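Local coordinates for cysteine protease (Xylella fastidiosa, PDB 3OIS), which is probably a papain-family cysteine peptidase that hydrolyses peptide bonds and binds uridine diphosphate, at residues V242-N255 against D264-N276. Numbering follows the deposited sequence.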
loop_
_atom_site.group_PDB
_atom_site.type_symbol
_atom_site.label_atom_id
_atom_site.label_comp_id
_atom_site.label_asym_id
_atom_site.label_seq_id
_atom_site.Cartn_x
_atom_site.Cartn_y
_atom_site.Cartn_z
ATOM N N VAL A 242 -3.625 6.157 -7.817
ATOM C CA VAL A 242 -2.926 6.533 -9.072
ATOM C C VAL A 242 -3.681 7.518 -9.862
ATOM O O VAL A 242 -3.309 7.799 -11.013
ATOM C CB VAL A 242 -2.719 5.225 -9.996
ATOM C CG1 VAL A 242 -1.785 4.212 -9.272
ATOM C CG2 VAL A 242 -4.058 4.528 -10.357
ATOM N N GLY A 243 -4.730 8.111 -9.336
ATOM C CA GLY A 243 -5.513 9.047 -10.174
ATOM C C GLY A 243 -6.830 9.460 -9.587
ATOM O O GLY A 243 -7.187 9.092 -8.467
ATOM N N TYR A 244 -7.529 10.385 -10.261
ATOM C CA TYR A 244 -8.864 10.792 -9.836
ATOM C C TYR A 244 -9.690 11.274 -11.036
ATOM O O TYR A 244 -9.122 11.527 -12.083
ATOM C CB TYR A 244 -8.785 11.936 -8.804
ATOM C CG TYR A 244 -8.151 13.242 -9.295
ATOM C CD1 TYR A 244 -6.813 13.554 -9.089
ATOM C CD2 TYR A 244 -8.961 14.168 -9.926
ATOM C CE1 TYR A 244 -6.274 14.781 -9.535
ATOM C CE2 TYR A 244 -8.461 15.382 -10.346
ATOM C CZ TYR A 244 -7.133 15.689 -10.130
ATOM O OH TYR A 244 -6.624 16.926 -10.559
ATOM N N ASP A 245 -10.998 11.346 -10.863
ATOM C CA ASP A 245 -11.854 11.788 -11.962
ATOM C C ASP A 245 -12.964 12.598 -11.380
ATOM O O ASP A 245 -13.894 12.042 -10.749
ATOM C CB ASP A 245 -12.360 10.609 -12.817
ATOM C CG ASP A 245 -12.935 11.095 -14.162
ATOM O OD1 ASP A 245 -13.266 12.284 -14.236
ATOM O OD2 ASP A 245 -12.958 10.347 -15.148
ATOM N N ASP A 246 -12.896 13.927 -11.558
ATOM C CA ASP A 246 -14.035 14.802 -11.128
ATOM C C ASP A 246 -15.364 14.429 -11.758
ATOM O O ASP A 246 -16.396 14.747 -11.144
ATOM C CB ASP A 246 -13.790 16.285 -11.401
ATOM C CG ASP A 246 -12.801 16.896 -10.460
ATOM O OD1 ASP A 246 -12.420 16.265 -9.420
ATOM O OD2 ASP A 246 -12.361 18.027 -10.755
ATOM N N GLU A 247 -15.371 13.777 -12.935
ATOM C CA GLU A 247 -16.631 13.423 -13.620
ATOM C C GLU A 247 -17.460 12.509 -12.729
ATOM O O GLU A 247 -18.698 12.629 -12.657
ATOM C CB GLU A 247 -16.332 12.772 -14.976
ATOM C CG GLU A 247 -17.558 12.399 -15.886
ATOM C CD GLU A 247 -18.343 13.629 -16.361
ATOM O OE1 GLU A 247 -17.723 14.625 -16.836
ATOM O OE2 GLU A 247 -19.600 13.578 -16.242
ATOM N N ILE A 248 -16.777 11.608 -11.998
ATOM C CA ILE A 248 -17.506 10.679 -11.131
ATOM C C ILE A 248 -17.124 10.876 -9.622
ATOM O O ILE A 248 -17.660 10.182 -8.782
ATOM C CB ILE A 248 -17.275 9.220 -11.600
ATOM C CG1 ILE A 248 -15.774 8.855 -11.480
ATOM C CG2 ILE A 248 -17.835 9.051 -13.097
ATOM C CD1 ILE A 248 -15.525 7.366 -11.500
ATOM N N ARG A 249 -16.234 11.831 -9.312
ATOM C CA ARG A 249 -15.804 12.159 -7.927
ATOM C C ARG A 249 -15.346 10.858 -7.223
ATOM O O ARG A 249 -15.789 10.514 -6.122
ATOM C CB ARG A 249 -16.918 12.894 -7.139
ATOM C CG ARG A 249 -17.280 14.311 -7.744
ATOM C CD ARG A 249 -18.497 14.921 -6.995
ATOM N NE ARG A 249 -18.250 14.832 -5.541
ATOM C CZ ARG A 249 -17.483 15.660 -4.822
ATOM N NH1 ARG A 249 -17.306 15.409 -3.515
ATOM N NH2 ARG A 249 -16.921 16.751 -5.376
ATOM N N HIS A 250 -14.465 10.159 -7.910
ATOM C CA HIS A 250 -13.717 8.983 -7.304
ATOM C C HIS A 250 -12.221 9.114 -7.572
ATOM O O HIS A 250 -11.833 9.673 -8.597
ATOM C CB HIS A 250 -14.179 7.658 -7.852
ATOM C CG HIS A 250 -15.518 7.193 -7.363
ATOM N ND1 HIS A 250 -16.698 7.871 -7.632
ATOM C CD2 HIS A 250 -15.863 6.100 -6.643
ATOM C CE1 HIS A 250 -17.707 7.212 -7.078
ATOM N NE2 HIS A 250 -17.225 6.117 -6.503
ATOM N N PHE A 251 -11.400 8.610 -6.652
ATOM C CA PHE A 251 -9.965 8.378 -6.820
ATOM C C PHE A 251 -9.754 6.957 -7.294
ATOM O O PHE A 251 -10.517 6.023 -6.937
ATOM C CB PHE A 251 -9.189 8.588 -5.479
ATOM C CG PHE A 251 -9.017 10.033 -5.106
ATOM C CD1 PHE A 251 -7.832 10.684 -5.376
ATOM C CD2 PHE A 251 -10.014 10.693 -4.464
ATOM C CE1 PHE A 251 -7.596 12.002 -5.038
ATOM C CE2 PHE A 251 -9.840 12.092 -4.118
ATOM C CZ PHE A 251 -8.623 12.737 -4.394
ATOM N N ARG A 252 -8.759 6.791 -8.170
ATOM C CA ARG A 252 -8.468 5.453 -8.735
ATOM C C ARG A 252 -7.413 4.780 -7.876
ATOM O O ARG A 252 -6.352 5.364 -7.585
ATOM C CB ARG A 252 -7.858 5.652 -10.133
ATOM C CG ARG A 252 -7.653 4.361 -10.931
ATOM C CD ARG A 252 -9.014 3.823 -11.231
ATOM N NE ARG A 252 -8.881 2.775 -12.264
ATOM C CZ ARG A 252 -9.904 2.034 -12.716
ATOM N NH1 ARG A 252 -11.130 2.096 -12.133
ATOM N NH2 ARG A 252 -9.703 1.175 -13.751
ATOM N N ILE A 253 -7.729 3.559 -7.440
ATOM C CA ILE A 253 -6.794 2.810 -6.560
ATOM C C ILE A 253 -6.323 1.510 -7.225
ATOM O O ILE A 253 -7.104 0.782 -7.796
ATOM C CB ILE A 253 -7.386 2.644 -5.121
ATOM C CG1 ILE A 253 -8.665 1.927 -5.161
ATOM C CG2 ILE A 253 -7.634 4.037 -4.416
ATOM C CD1 ILE A 253 -9.067 1.461 -3.737
ATOM N N ARG A 254 -5.020 1.242 -7.130
ATOM C CA ARG A 254 -4.391 -0.035 -7.517
ATOM C C ARG A 254 -4.514 -0.937 -6.355
ATOM O O ARG A 254 -3.938 -0.698 -5.292
ATOM C CB ARG A 254 -2.938 0.298 -7.795
ATOM C CG ARG A 254 -2.110 -0.931 -8.244
ATOM C CD ARG A 254 -0.613 -0.548 -8.356
ATOM N NE ARG A 254 0.192 -1.729 -8.376
ATOM C CZ ARG A 254 0.481 -2.485 -9.469
ATOM N NH1 ARG A 254 0.029 -2.134 -10.694
ATOM N NH2 ARG A 254 1.227 -3.585 -9.353
ATOM N N ASN A 255 -5.311 -2.002 -6.509
ATOM C CA ASN A 255 -5.436 -2.992 -5.394
ATOM C C ASN A 255 -4.357 -4.099 -5.605
ATOM O O ASN A 255 -3.606 -4.036 -6.621
ATOM C CB ASN A 255 -6.829 -3.536 -5.310
ATOM C CG ASN A 255 -7.208 -3.983 -3.885
ATOM O OD1 ASN A 255 -6.343 -4.152 -3.033
ATOM N ND2 ASN A 255 -8.502 -4.140 -3.635
ATOM N N ASP A 264 -9.304 -4.903 -13.965
ATOM C CA ASP A 264 -7.919 -5.377 -14.013
ATOM C C ASP A 264 -7.209 -5.138 -12.711
ATOM O O ASP A 264 -6.030 -4.821 -12.686
ATOM C CB ASP A 264 -7.117 -4.704 -15.123
ATOM C CG ASP A 264 -6.779 -5.634 -16.207
ATOM O OD1 ASP A 264 -6.213 -6.744 -15.928
ATOM O OD2 ASP A 264 -7.125 -5.239 -17.341
ATOM N N GLY A 265 -7.949 -5.295 -11.633
ATOM C CA GLY A 265 -7.289 -5.137 -10.311
ATOM C C GLY A 265 -7.422 -3.737 -9.732
ATOM O O GLY A 265 -6.974 -3.495 -8.584
ATOM N N TYR A 266 -7.963 -2.784 -10.485
ATOM C CA TYR A 266 -8.141 -1.411 -10.020
ATOM C C TYR A 266 -9.603 -1.113 -9.582
ATOM O O TYR A 266 -10.589 -1.752 -10.083
ATOM C CB TYR A 266 -7.769 -0.398 -11.135
ATOM C CG TYR A 266 -6.263 -0.350 -11.374
ATOM C CD1 TYR A 266 -5.570 -1.419 -12.068
ATOM C CD2 TYR A 266 -5.491 0.707 -10.880
ATOM C CE1 TYR A 266 -4.206 -1.357 -12.275
ATOM C CE2 TYR A 266 -4.088 0.722 -11.079
ATOM C CZ TYR A 266 -3.465 -0.318 -11.726
ATOM O OH TYR A 266 -2.119 -0.270 -11.880
ATOM N N PHE A 267 -9.754 -0.146 -8.688
ATOM C CA PHE A 267 -11.075 0.251 -8.166
ATOM C C PHE A 267 -11.192 1.758 -8.083
ATOM O O PHE A 267 -10.190 2.498 -8.269
ATOM C CB PHE A 267 -11.263 -0.355 -6.750
ATOM C CG PHE A 267 -11.323 -1.854 -6.736
ATOM C CD1 PHE A 267 -10.160 -2.658 -6.688
ATOM C CD2 PHE A 267 -12.590 -2.480 -6.702
ATOM C CE1 PHE A 267 -10.276 -4.113 -6.623
ATOM C CE2 PHE A 267 -12.726 -3.897 -6.600
ATOM C CZ PHE A 267 -11.572 -4.722 -6.583
ATOM N N TRP A 268 -12.408 2.234 -7.835
ATOM C CA TRP A 268 -12.701 3.641 -7.647
ATOM C C TRP A 268 -13.205 3.854 -6.250
ATOM O O TRP A 268 -14.142 3.129 -5.798
ATOM C CB TRP A 268 -13.853 4.072 -8.562
ATOM C CG TRP A 268 -13.527 4.242 -10.075
ATOM C CD1 TRP A 268 -14.117 3.545 -11.119
ATOM C CD2 TRP A 268 -12.691 5.251 -10.688
ATOM N NE1 TRP A 268 -13.665 4.032 -12.337
ATOM C CE2 TRP A 268 -12.769 5.047 -12.105
ATOM C CE3 TRP A 268 -11.830 6.248 -10.185
ATOM C CZ2 TRP A 268 -12.022 5.796 -13.004
ATOM C CZ3 TRP A 268 -11.154 7.050 -11.102
ATOM C CH2 TRP A 268 -11.227 6.785 -12.489
ATOM N N MET A 269 -12.586 4.824 -5.555
ATOM C CA MET A 269 -12.935 5.159 -4.183
ATOM C C MET A 269 -13.580 6.571 -4.169
ATOM O O MET A 269 -12.956 7.486 -4.613
ATOM C CB MET A 269 -11.687 5.214 -3.260
ATOM C CG MET A 269 -12.110 5.600 -1.811
ATOM S SD MET A 269 -10.645 5.471 -0.671
ATOM C CE MET A 269 -10.622 3.677 -0.401
ATOM N N PRO A 270 -14.773 6.741 -3.592
ATOM C CA PRO A 270 -15.432 8.067 -3.606
ATOM C C PRO A 270 -14.615 9.150 -2.890
ATOM O O PRO A 270 -13.935 8.866 -1.913
ATOM C CB PRO A 270 -16.731 7.860 -2.791
ATOM C CG PRO A 270 -16.892 6.330 -2.665
ATOM C CD PRO A 270 -15.559 5.694 -2.917
ATOM N N TYR A 271 -14.678 10.384 -3.382
ATOM C CA TYR A 271 -14.101 11.500 -2.662
ATOM C C TYR A 271 -14.472 11.566 -1.193
ATOM O O TYR A 271 -13.619 11.861 -0.348
ATOM C CB TYR A 271 -14.585 12.808 -3.339
ATOM C CG TYR A 271 -13.893 13.085 -4.664
ATOM C CD1 TYR A 271 -13.056 12.143 -5.296
ATOM C CD2 TYR A 271 -14.114 14.279 -5.341
ATOM C CE1 TYR A 271 -12.450 12.436 -6.529
ATOM C CE2 TYR A 271 -13.502 14.559 -6.626
ATOM C CZ TYR A 271 -12.686 13.639 -7.205
ATOM O OH TYR A 271 -12.076 13.890 -8.444
ATOM N N GLU A 272 -15.737 11.260 -0.878
ATOM C CA GLU A 272 -16.220 11.346 0.533
ATOM C C GLU A 272 -15.632 10.207 1.396
ATOM O O GLU A 272 -15.651 10.286 2.645
ATOM C CB GLU A 272 -17.759 11.216 0.552
ATOM C CG GLU A 272 -18.595 12.282 -0.248
ATOM C CD GLU A 272 -18.649 12.108 -1.815
ATOM O OE1 GLU A 272 -19.220 13.044 -2.469
ATOM O OE2 GLU A 272 -18.125 11.091 -2.417
ATOM N N TYR A 273 -15.156 9.158 0.755
ATOM C CA TYR A 273 -14.567 8.054 1.501
ATOM C C TYR A 273 -13.128 8.462 1.847
ATOM O O TYR A 273 -12.738 8.482 3.026
ATOM C CB TYR A 273 -14.621 6.828 0.601
ATOM C CG TYR A 273 -14.400 5.469 1.288
ATOM C CD1 TYR A 273 -15.325 4.463 1.061
ATOM C CD2 TYR A 273 -13.307 5.201 2.156
ATOM C CE1 TYR A 273 -15.182 3.234 1.592
ATOM C CE2 TYR A 273 -13.192 3.935 2.782
ATOM C CZ TYR A 273 -14.108 2.941 2.448
ATOM O OH TYR A 273 -14.054 1.681 3.010
ATOM N N ILE A 274 -12.323 8.780 0.822
ATOM C CA ILE A 274 -10.919 9.070 1.076
ATOM C C ILE A 274 -10.672 10.278 2.005
ATOM O O ILE A 274 -9.652 10.317 2.715
ATOM C CB ILE A 274 -10.161 9.242 -0.287
ATOM C CG1 ILE A 274 -8.682 8.898 -0.123
ATOM C CG2 ILE A 274 -10.450 10.679 -0.834
ATOM C CD1 ILE A 274 -7.876 8.759 -1.537
ATOM N N SER A 275 -11.581 11.246 1.996
ATOM C CA SER A 275 -11.398 12.464 2.771
ATOM C C SER A 275 -11.941 12.344 4.187
ATOM O O SER A 275 -11.736 13.253 4.945
ATOM C CB SER A 275 -12.075 13.636 2.009
ATOM O OG SER A 275 -13.480 13.504 2.057
ATOM N N ASN A 276 -12.592 11.217 4.509
ATOM C CA ASN A 276 -13.108 10.963 5.855
ATOM C C ASN A 276 -12.006 10.453 6.811
ATOM O O ASN A 276 -11.432 9.390 6.592
ATOM C CB ASN A 276 -14.324 10.029 5.787
ATOM C CG ASN A 276 -15.067 9.925 7.125
ATOM O OD1 ASN A 276 -14.484 10.127 8.162
ATOM N ND2 ASN A 276 -16.386 9.663 7.082
HETATM O O HOH W 1 -18.241 10.328 -5.085
#
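The indole of Trp268 is sandwiched: Ile248 CD1 sits over one face, 3.7 Å from the centroid of the five-membered ring and 13° off its normal, a CH-pi contact, while Arg252 covers the opposite face. There Arg252 CD lies 3.7 Å from the centroid of the six-membered ring, and Arg252 CZ, 4.4 Å from that of the five-membered ring and over its face, makes a cation-pi contact. A bend at chi2 (67°) folds the arginine back over the indole and lays one guanidinium face against Tyr266 CB; Arg252 NH1 is salt-bridged to Glu263. The Tyr271 ring is covered on one face by Arg249, whose CB makes a CH-pi contact, and at its edge, in plane, lies Asp246 OD1. That oxygen accepts from Tyr271 OH at 2.6 Å, on the anti side of the carboxylate, and also forms a salt bridge with Lys195 of helix 191-199. Phe251 has Ile274 CD1 over one face and Tyr244 CB over the other.

Between strands 250-254 and 266-270 the pairing is antiparallel: Phe251 and Met269 exchange two backbone bonds, as do Ile253 and Phe267, with Ile253 N to Phe267 O 2.8 Å and nearly straight at 176°. Beyond Pro270, the N-cap of helix 271-274, Tyr271 N donates to Arg249 O (3.0 Å). A water donates to that oxygen and to Glu272 OE2, and Arg249 NH1 reaches Glu272 OE1 at 3.2 Å, a salt bridge.

The chemistry thus divides this hairpin of the papain-fold beta domain into a cationic-aromatic half, Arg252 and Arg254 beside Tyr266 and Trp268, where Arg254 NH1 donates to Tyr266 OH and its guanidinium also to the backbone oxygens of Phe67 and Gln68, and a polar half, the Asp246-Tyr271 and Arg249-Glu272 bonds to the start of helix 271-274. Lys195 would probably stabilise a charged Asp246.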